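Local coordinates for chitinase (PDB 5GZT), which probably hydrolyses internal beta-1,4 linkages between N-acetylglucosamine units in chitin and chitodextrins, as an endo-acting chitinase with two glycosyl hydrolase family 18 regions, at residues D207-I212 with T225-S230; I732-V737 with A754-M759; D104-L109 with K123-G128. One frame throughout, in Å; residues are numbered along the deposited sequence.

Contact 1. Residues D207-I212 with T225-S230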
loop_
_atom_site.group_PDB
_atom_site.type_symbol
_atom_site.label_atom_id
_atom_site.label_comp_id
_atom_site.label_asym_id
_atom_site.label_seq_id
_atom_site.Cartn_x
_atom_site.Cartn_y
_atom_site.Cartn_z
ATOM N N ASP B 207 24.657 10.848 -29.736
ATOM C CA ASP B 207 24.420 11.779 -30.839
ATOM C C ASP B 207 23.209 12.629 -30.521
ATOM O O ASP B 207 22.308 12.824 -31.365
ATOM C CB ASP B 207 24.296 11.033 -32.186
ATOM C CG ASP B 207 24.226 11.979 -33.431
ATOM O OD1 ASP B 207 24.797 13.098 -33.405
ATOM O OD2 ASP B 207 23.576 11.584 -34.434
ATOM N N ASN B 208 23.198 13.157 -29.292
ATOM C CA ASN B 208 22.229 14.155 -28.920
ATOM C C ASN B 208 20.788 13.710 -29.291
ATOM O O ASN B 208 19.972 14.496 -29.811
ATOM C CB ASN B 208 22.617 15.464 -29.612
ATOM C CG ASN B 208 21.997 16.672 -28.960
ATOM O OD1 ASN B 208 21.009 17.215 -29.466
ATOM N ND2 ASN B 208 22.557 17.093 -27.820
ATOM N N ASN B 209 20.504 12.428 -29.058
ATOM C CA ASN B 209 19.153 11.906 -29.205
ATOM C C ASN B 209 19.033 10.573 -28.472
ATOM O O ASN B 209 20.023 9.805 -28.307
ATOM C CB ASN B 209 18.731 11.735 -30.670
ATOM C CG ASN B 209 19.059 10.351 -31.210
ATOM O OD1 ASN B 209 20.206 9.897 -31.139
ATOM N ND2 ASN B 209 18.050 9.661 -31.719
ATOM N N ALA B 210 17.798 10.329 -28.046
ATOM C CA ALA B 210 17.387 9.087 -27.394
ATOM C C ALA B 210 15.901 9.158 -27.120
ATOM O O ALA B 210 15.291 10.257 -27.039
ATOM C CB ALA B 210 18.151 8.831 -26.099
ATOM N N THR B 211 15.337 7.966 -26.982
ATOM C CA THR B 211 13.892 7.784 -26.866
ATOM C C THR B 211 13.578 6.745 -25.718
ATOM O O THR B 211 14.148 5.615 -25.650
ATOM C CB THR B 211 13.257 7.534 -28.288
ATOM O OG1 THR B 211 12.205 6.563 -28.228
ATOM C CG2 THR B 211 14.322 7.100 -29.351
ATOM N N ILE B 212 12.738 7.181 -24.773
ATOM C CA ILE B 212 12.397 6.384 -23.577
ATOM C C ILE B 212 10.908 6.185 -23.583
ATOM O O ILE B 212 10.171 7.185 -23.727
ATOM C CB ILE B 212 12.803 7.097 -22.274
ATOM C CG1 ILE B 212 14.328 7.105 -22.137
ATOM C CG2 ILE B 212 12.203 6.398 -21.047
ATOM C CD1 ILE B 212 14.843 8.115 -21.148
ATOM N N THR B 225 11.566 11.833 -25.588
ATOM C CA THR B 225 12.712 11.944 -26.521
ATOM C C THR B 225 13.618 13.112 -26.154
ATOM O O THR B 225 13.115 14.131 -25.663
ATOM C CB THR B 225 12.238 12.147 -27.980
ATOM O OG1 THR B 225 11.381 13.315 -28.075
ATOM C CG2 THR B 225 11.511 10.871 -28.490
ATOM N N TYR B 226 14.929 12.993 -26.409
ATOM C CA TYR B 226 15.820 14.180 -26.307
ATOM C C TYR B 226 15.339 15.353 -27.189
ATOM O O TYR B 226 15.557 16.516 -26.847
ATOM C CB TYR B 226 17.276 13.862 -26.654
ATOM C CG TYR B 226 18.269 14.868 -26.073
ATOM C CD1 TYR B 226 18.555 16.082 -26.721
ATOM C CD2 TYR B 226 18.932 14.607 -24.880
ATOM C CE1 TYR B 226 19.466 17.001 -26.183
ATOM C CE2 TYR B 226 19.840 15.520 -24.334
ATOM C CZ TYR B 226 20.111 16.710 -24.986
ATOM O OH TYR B 226 21.012 17.588 -24.431
ATOM N N GLU B 227 14.670 15.034 -28.299
ATOM C CA GLU B 227 14.089 16.040 -29.208
ATOM C C GLU B 227 13.009 16.905 -28.521
ATOM O O GLU B 227 13.220 18.109 -28.315
ATOM C CB GLU B 227 13.549 15.375 -30.502
ATOM C CG GLU B 227 14.613 15.003 -31.557
ATOM C CD GLU B 227 15.685 14.005 -31.086
ATOM O OE1 GLU B 227 15.429 13.160 -30.183
ATOM O OE2 GLU B 227 16.805 14.070 -31.638
ATOM N N LYS B 228 11.876 16.300 -28.156
ATOM C CA LYS B 228 10.797 17.049 -27.460
ATOM C C LYS B 228 11.117 17.432 -26.003
ATOM O O LYS B 228 10.602 18.451 -25.512
ATOM C CB LYS B 228 9.450 16.287 -27.494
ATOM C CG LYS B 228 8.394 16.832 -28.464
ATOM C CD LYS B 228 7.886 15.752 -29.399
ATOM C CE LYS B 228 8.968 15.394 -30.404
ATOM N NZ LYS B 228 8.688 14.104 -31.075
ATOM N N ASN B 229 11.953 16.631 -25.328
ATOM C CA ASN B 229 11.973 16.590 -23.859
ATOM C C ASN B 229 13.352 16.697 -23.231
ATOM O O ASN B 229 13.527 16.203 -22.118
ATOM C CB ASN B 229 11.337 15.267 -23.350
ATOM C CG ASN B 229 10.016 14.932 -24.023
ATOM O OD1 ASN B 229 9.910 13.969 -24.802
ATOM N ND2 ASN B 229 8.996 15.722 -23.720
ATOM N N SER B 230 14.325 17.344 -23.877
ATOM C CA SER B 230 15.683 17.445 -23.270
ATOM C C SER B 230 15.699 18.211 -21.927
ATOM O O SER B 230 16.684 18.096 -21.178
ATOM C CB SER B 230 16.716 18.059 -24.233
ATOM O OG SER B 230 16.335 19.368 -24.622
#
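Tyr226 meets the backbone of Asn209 and Ala210 at the close-packed part of this contact. Its N donates to Ala210 O over 2.8 Å, and Thr225 CA approaches the same oxygen at 3.1 Å in a CA-H...O contact, so one carbonyl takes both. Tyr226 CB packs 3.7 Å from Asn209 CA. Beside this, Thr211 CB and Thr225 CG2 touch at 3.8 Å in an antiparallel non-hydrogen-bonded pair. Ser230 CB sits over the centre of one face of the Tyr226 ring, and Trp206 meets the ring edge-to-face. The looser, solvent side belongs to the exposed Asn208 and Glu227. With Tyr226 CG anti to the backbone N (chi1 -158°), the ring reaches Asn208, whose ND2 lies 3.5 Å from Tyr226 CE1, amide and ring planes 63° apart. The Glu227 chain bends at chi2, and its OE2 comes to 3.2 Å from Asn209 CB. Asn209 OD1 accepts from Ala260 N of strand 251-261. Thr225 OG1 accepts from Lys228 N at 3.0 Å, while Thr225 N donates to Asn229 OD1 at 2.8 Å. The contact lies at the open end of the hairpin of strands 210-215 and 221-225, where the returning strand runs through a threonine N-cap into a short helical turn at about 226-229.

Contact 2. Residues I732-V737 with A754-M759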
loop_
_atom_site.group_PDB
_atom_site.type_symbol
_atom_site.label_atom_id
_atom_site.label_comp_id
_atom_site.label_asym_id
_atom_site.label_seq_id
_atom_site.Cartn_x
_atom_site.Cartn_y
_atom_site.Cartn_z
ATOM N N ILE B 732 -22.241 33.478 21.713
ATOM C CA ILE B 732 -20.883 33.908 21.737
ATOM C C ILE B 732 -20.035 32.864 21.017
ATOM O O ILE B 732 -20.078 31.649 21.367
ATOM C CB ILE B 732 -20.422 34.075 23.175
ATOM C CG1 ILE B 732 -21.285 35.172 23.916
ATOM C CG2 ILE B 732 -18.913 34.433 23.174
ATOM C CD1 ILE B 732 -21.098 35.207 25.395
ATOM N N ASP B 733 -19.284 33.300 19.997
ATOM C CA ASP B 733 -18.409 32.397 19.280
ATOM C C ASP B 733 -17.114 32.197 20.075
ATOM O O ASP B 733 -16.453 33.141 20.436
ATOM C CB ASP B 733 -18.116 32.911 17.839
ATOM C CG ASP B 733 -17.284 31.887 17.009
ATOM O OD1 ASP B 733 -17.583 30.630 17.065
ATOM O OD2 ASP B 733 -16.378 32.339 16.290
ATOM N N VAL B 734 -16.767 30.957 20.359
ATOM C CA VAL B 734 -15.536 30.591 21.060
ATOM C C VAL B 734 -14.591 29.885 20.067
ATOM O O VAL B 734 -15.043 29.031 19.334
ATOM C CB VAL B 734 -15.858 29.682 22.278
ATOM C CG1 VAL B 734 -14.590 29.290 23.032
ATOM C CG2 VAL B 734 -16.756 30.414 23.221
ATOM N N ARG B 735 -13.326 30.297 19.969
ATOM C CA ARG B 735 -12.437 29.776 18.961
ATOM C C ARG B 735 -11.242 29.113 19.697
ATOM O O ARG B 735 -10.654 29.721 20.564
ATOM C CB ARG B 735 -11.920 30.908 18.034
ATOM C CG ARG B 735 -12.984 31.518 17.161
ATOM C CD ARG B 735 -13.226 30.592 16.021
ATOM N NE ARG B 735 -14.321 30.997 15.194
ATOM C CZ ARG B 735 -14.568 30.579 13.964
ATOM N NH1 ARG B 735 -13.761 29.742 13.331
ATOM N NH2 ARG B 735 -15.607 31.063 13.314
ATOM N N VAL B 736 -10.862 27.907 19.266
ATOM C CA VAL B 736 -9.861 27.070 19.928
ATOM C C VAL B 736 -8.778 26.740 18.931
ATOM O O VAL B 736 -9.037 26.143 17.911
ATOM C CB VAL B 736 -10.483 25.733 20.442
ATOM C CG1 VAL B 736 -9.433 24.915 21.205
ATOM C CG2 VAL B 736 -11.625 26.100 21.402
ATOM N N VAL B 737 -7.553 27.179 19.187
ATOM C CA VAL B 737 -6.494 26.777 18.289
ATOM C C VAL B 737 -5.639 25.733 19.041
ATOM O O VAL B 737 -5.261 25.977 20.165
ATOM C CB VAL B 737 -5.586 27.971 17.937
ATOM C CG1 VAL B 737 -4.330 27.472 17.251
ATOM C CG2 VAL B 737 -6.365 29.028 17.071
ATOM N N ALA B 754 -10.912 26.585 15.735
ATOM C CA ALA B 754 -12.155 25.795 15.737
ATOM C C ALA B 754 -13.225 26.557 16.462
ATOM O O ALA B 754 -13.014 26.956 17.567
ATOM C CB ALA B 754 -11.915 24.527 16.512
ATOM N N SER B 755 -14.402 26.644 15.875
ATOM C CA SER B 755 -15.552 27.285 16.473
ATOM C C SER B 755 -16.451 26.341 17.334
ATOM O O SER B 755 -16.889 25.291 16.881
ATOM C CB SER B 755 -16.428 27.757 15.302
ATOM O OG SER B 755 -17.599 28.444 15.783
ATOM N N VAL B 756 -16.695 26.748 18.572
ATOM C CA VAL B 756 -17.722 26.175 19.442
ATOM C C VAL B 756 -18.511 27.420 20.024
ATOM O O VAL B 756 -18.199 28.591 19.643
ATOM C CB VAL B 756 -17.126 25.313 20.540
ATOM C CG1 VAL B 756 -16.499 24.072 19.867
ATOM C CG2 VAL B 756 -16.063 26.053 21.256
ATOM N N THR B 757 -19.518 27.145 20.833
ATOM C CA THR B 757 -20.566 28.094 21.153
ATOM C C THR B 757 -20.961 28.140 22.615
ATOM O O THR B 757 -21.268 27.105 23.210
ATOM C CB THR B 757 -21.726 27.770 20.303
ATOM O OG1 THR B 757 -21.304 27.737 18.934
ATOM C CG2 THR B 757 -22.812 28.719 20.461
ATOM N N ILE B 758 -21.003 29.373 23.142
ATOM C CA ILE B 758 -21.829 29.713 24.289
ATOM C C ILE B 758 -23.191 30.161 23.828
ATOM O O ILE B 758 -23.278 31.227 23.210
ATOM C CB ILE B 758 -21.161 30.734 25.143
ATOM C CG1 ILE B 758 -19.914 30.142 25.762
ATOM C CG2 ILE B 758 -22.074 31.194 26.282
ATOM C CD1 ILE B 758 -19.016 31.154 26.497
ATOM N N MET B 759 -24.241 29.374 24.130
ATOM C CA MET B 759 -25.602 29.653 23.717
ATOM C C MET B 759 -26.293 30.537 24.733
ATOM O O MET B 759 -26.096 30.406 25.978
ATOM C CB MET B 759 -26.406 28.394 23.508
ATOM C CG MET B 759 -25.908 27.574 22.328
ATOM S SD MET B 759 -26.506 28.276 20.706
ATOM C CE MET B 759 -28.190 28.418 20.986
HETATM O O HOH W 1 -20.126 29.741 17.453
#
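Ser755 and Asp733 join the two strands through a short hydrogen bond, OG donating to OD1 at 2.5 Å on the syn side of the carboxylate; Ser755 OG is also hydrogen-bonded to Ala1012 N. Both side chains are anti to their backbone N (Asp733 chi1 -175°), which swings CG and OG beside their own carbonyl carbons. A water donates to Asp733 OD1 and to Thr757 OG1, which also hydrogen-bonds Gly1107 O. Arg735 bends at chi2 (-78°), and its guanidinium lies flat over Ser755 CB, which stands 3.7 Å above the plane at its centre. Asp733 OD2 comes in at the guanidinium edge and takes NE on its syn lone pair at 2.7 Å, with a weak bond from NH2; NH1 reaches Pro753 O and NH2 also Gly1009 O. An alanine in place of Arg735 would probably leave Asp733 OD2 without its cationic mate and uncover Ser755 CB. The strands are an antiparallel pair of the immunoglobulin-like domain: Ile732/Ile758, Val734/Val756 and Val736/Ala754 are each joined by two backbone N-H...O bonds. On the other face, Val734 CB packs 3.8 Å from Val756 CG2, which sits between the backbone N and carbonyl carbon, while Val734 CG2 reaches Ile758 CD1 at 4.0 Å. Ile732 and Ile758 meet at their CB atoms, 3.9 Å apart. Strand 668-678 packs on this apolar face, with Phe674 against Val756 and Leu669 against Ile758.

Contact 3. Residues D104-L109 with K123-G128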
loop_
_atom_site.group_PDB
_atom_site.type_symbol
_atom_site.label_atom_id
_atom_site.label_comp_id
_atom_site.label_asym_id
_atom_site.label_seq_id
_atom_site.Cartn_x
_atom_site.Cartn_y
_atom_site.Cartn_z
ATOM N N ASP B 104 63.556 -25.739 -11.311
ATOM C CA ASP B 104 63.559 -25.374 -12.758
ATOM C C ASP B 104 62.503 -26.114 -13.538
ATOM O O ASP B 104 62.657 -26.343 -14.728
ATOM C CB ASP B 104 64.917 -25.692 -13.398
ATOM C CG ASP B 104 66.056 -24.858 -12.837
ATOM O OD1 ASP B 104 65.807 -23.704 -12.474
ATOM O OD2 ASP B 104 67.217 -25.359 -12.824
ATOM N N ALA B 105 61.438 -26.521 -12.875
ATOM C CA ALA B 105 60.319 -27.196 -13.558
ATOM C C ALA B 105 59.859 -26.425 -14.850
ATOM O O ALA B 105 59.877 -25.193 -14.867
ATOM C CB ALA B 105 59.136 -27.388 -12.620
ATOM N N VAL B 106 59.513 -27.154 -15.918
ATOM C CA VAL B 106 58.878 -26.512 -17.099
ATOM C C VAL B 106 57.649 -27.290 -17.393
ATOM O O VAL B 106 57.714 -28.540 -17.437
ATOM C CB VAL B 106 59.793 -26.603 -18.364
ATOM C CG1 VAL B 106 59.079 -26.044 -19.615
ATOM C CG2 VAL B 106 61.123 -25.882 -18.095
ATOM N N ILE B 107 56.559 -26.562 -17.665
ATOM C CA ILE B 107 55.297 -27.171 -17.948
ATOM C C ILE B 107 54.922 -26.614 -19.335
ATOM O O ILE B 107 54.793 -25.387 -19.491
ATOM C CB ILE B 107 54.203 -26.759 -16.978
ATOM C CG1 ILE B 107 54.580 -27.033 -15.512
ATOM C CG2 ILE B 107 52.948 -27.510 -17.333
ATOM C CD1 ILE B 107 54.600 -28.518 -15.093
ATOM N N VAL B 108 54.720 -27.504 -20.312
ATOM C CA VAL B 108 54.396 -27.077 -21.714
ATOM C C VAL B 108 52.969 -27.488 -21.980
ATOM O O VAL B 108 52.671 -28.736 -22.008
ATOM C CB VAL B 108 55.294 -27.732 -22.762
ATOM C CG1 VAL B 108 55.037 -27.086 -24.153
ATOM C CG2 VAL B 108 56.764 -27.716 -22.323
ATOM N N LEU B 109 52.080 -26.496 -22.142
ATOM C CA LEU B 109 50.686 -26.790 -22.327
ATOM C C LEU B 109 50.351 -26.462 -23.753
ATOM O O LEU B 109 50.335 -25.275 -24.130
ATOM C CB LEU B 109 49.786 -25.937 -21.396
ATOM C CG LEU B 109 50.047 -26.061 -19.869
ATOM C CD1 LEU B 109 48.979 -25.287 -19.134
ATOM C CD2 LEU B 109 50.020 -27.515 -19.400
ATOM N N LYS B 123 59.481 -21.970 -8.559
ATOM C CA LYS B 123 59.490 -21.077 -9.738
ATOM C C LYS B 123 59.453 -21.962 -10.995
ATOM O O LYS B 123 60.326 -22.847 -11.165
ATOM C CB LYS B 123 60.723 -20.170 -9.748
ATOM C CG LYS B 123 60.706 -19.214 -10.944
ATOM C CD LYS B 123 61.906 -18.310 -10.911
ATOM C CE LYS B 123 61.853 -17.297 -12.015
ATOM N NZ LYS B 123 62.878 -16.227 -11.814
ATOM N N THR B 124 58.385 -21.761 -11.766
ATOM C CA THR B 124 58.021 -22.637 -12.862
ATOM C C THR B 124 57.860 -21.844 -14.124
ATOM O O THR B 124 57.286 -20.733 -14.122
ATOM C CB THR B 124 56.671 -23.364 -12.632
ATOM O OG1 THR B 124 55.616 -22.409 -12.464
ATOM C CG2 THR B 124 56.734 -24.250 -11.432
ATOM N N GLN B 125 58.336 -22.414 -15.217
ATOM C CA GLN B 125 58.084 -21.815 -16.540
ATOM C C GLN B 125 56.942 -22.565 -17.208
ATOM O O GLN B 125 57.089 -23.742 -17.491
ATOM C CB GLN B 125 59.324 -21.909 -17.396
ATOM C CG GLN B 125 60.440 -20.997 -16.905
ATOM C CD GLN B 125 61.684 -21.044 -17.802
ATOM O OE1 GLN B 125 62.440 -22.034 -17.812
ATOM N NE2 GLN B 125 61.870 -19.988 -18.582
ATOM N N ILE B 126 55.853 -21.865 -17.523
ATOM C CA ILE B 126 54.711 -22.479 -18.161
ATOM C C ILE B 126 54.685 -21.892 -19.586
ATOM O O ILE B 126 54.631 -20.652 -19.791
ATOM C CB ILE B 126 53.353 -22.202 -17.493
ATOM C CG1 ILE B 126 53.330 -22.768 -16.018
ATOM C CG2 ILE B 126 52.175 -22.828 -18.288
ATOM C CD1 ILE B 126 53.856 -21.775 -14.993
ATOM N N LYS B 127 54.706 -22.811 -20.538
ATOM C CA LYS B 127 54.871 -22.496 -21.953
ATOM C C LYS B 127 53.674 -22.998 -22.707
ATOM O O LYS B 127 53.046 -24.017 -22.317
ATOM C CB LYS B 127 56.095 -23.263 -22.495
ATOM C CG LYS B 127 57.400 -22.845 -21.809
ATOM C CD LYS B 127 58.670 -23.459 -22.391
ATOM C CE LYS B 127 59.875 -22.862 -21.582
ATOM N NZ LYS B 127 61.225 -23.439 -21.880
ATOM N N GLY B 128 53.479 -22.372 -23.849
ATOM C CA GLY B 128 52.542 -22.819 -24.839
ATOM C C GLY B 128 51.267 -22.021 -24.696
ATOM O O GLY B 128 51.159 -21.209 -23.806
HETATM O O HOH W 2 62.803 -23.284 -10.184
HETATM O O HOH W 3 63.634 -24.140 -16.116
#
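Val106, Ile107 and Val108 pair in parallel with Gln125, Ile126 and Lys127 on successive coils of a parallel beta-helix (beta-solenoid), as the in-order parallel strands of the two N-terminal sheets indicate. Four backbone bonds alternate between the two strands. Gln125 N reaches Ala105 O at 3.2 Å, Ile107 N binds Gln125 O, Lys127 N binds Ile107 O at 2.8 Å, and Leu109 N closes the series on Lys127 O at 2.7 Å. At the Asp104 end two waters bridge the segments: one accepts from Asp104 N and donates to Lys123 O, and the second donates both to Asp104 O and, at 3.0 Å, to Gln125 OE1 of the side chain. Other donors turn to the next coil, Thr124 N to Ser144 OG and Gly128 N to Glu147 OE1. Inside, Leu109 and Ile126 lie side by side, CD1 to CG2 at 4.1 Å, against strand 114-120. At Gly128, a side chain would run into Leu109 O and into the carbonyl before it, so glycine fits where CA can approach Leu109 O at 3.4 Å. On the outer face Lys127 is extended beyond CG and crosses Val106. The aliphatic part of Lys127 lies on this valine, its CD 3.8 Å from Val106 CG1.

Along the chain the order is contact 3, contact 1, contact 2, each closing before the next opens. They share no strand or sheet. Contact 3 belongs to one of the two parallel sheets of the N-terminal beta-helix, contact 1 to strands 210-215 and 221-225 with the helical turn that follows, and contact 2 to the immunoglobulin-like domain. The centres of contacts 1 and 3 are about 56 Å apart and those of contacts 1 and 2 about 59 Å, whereas the centres of contacts 2 and 3 are separated by about 98 Å, on opposite sides of the chain's centre. The three therefore sample separate modules of an elongated, multidomain enzyme.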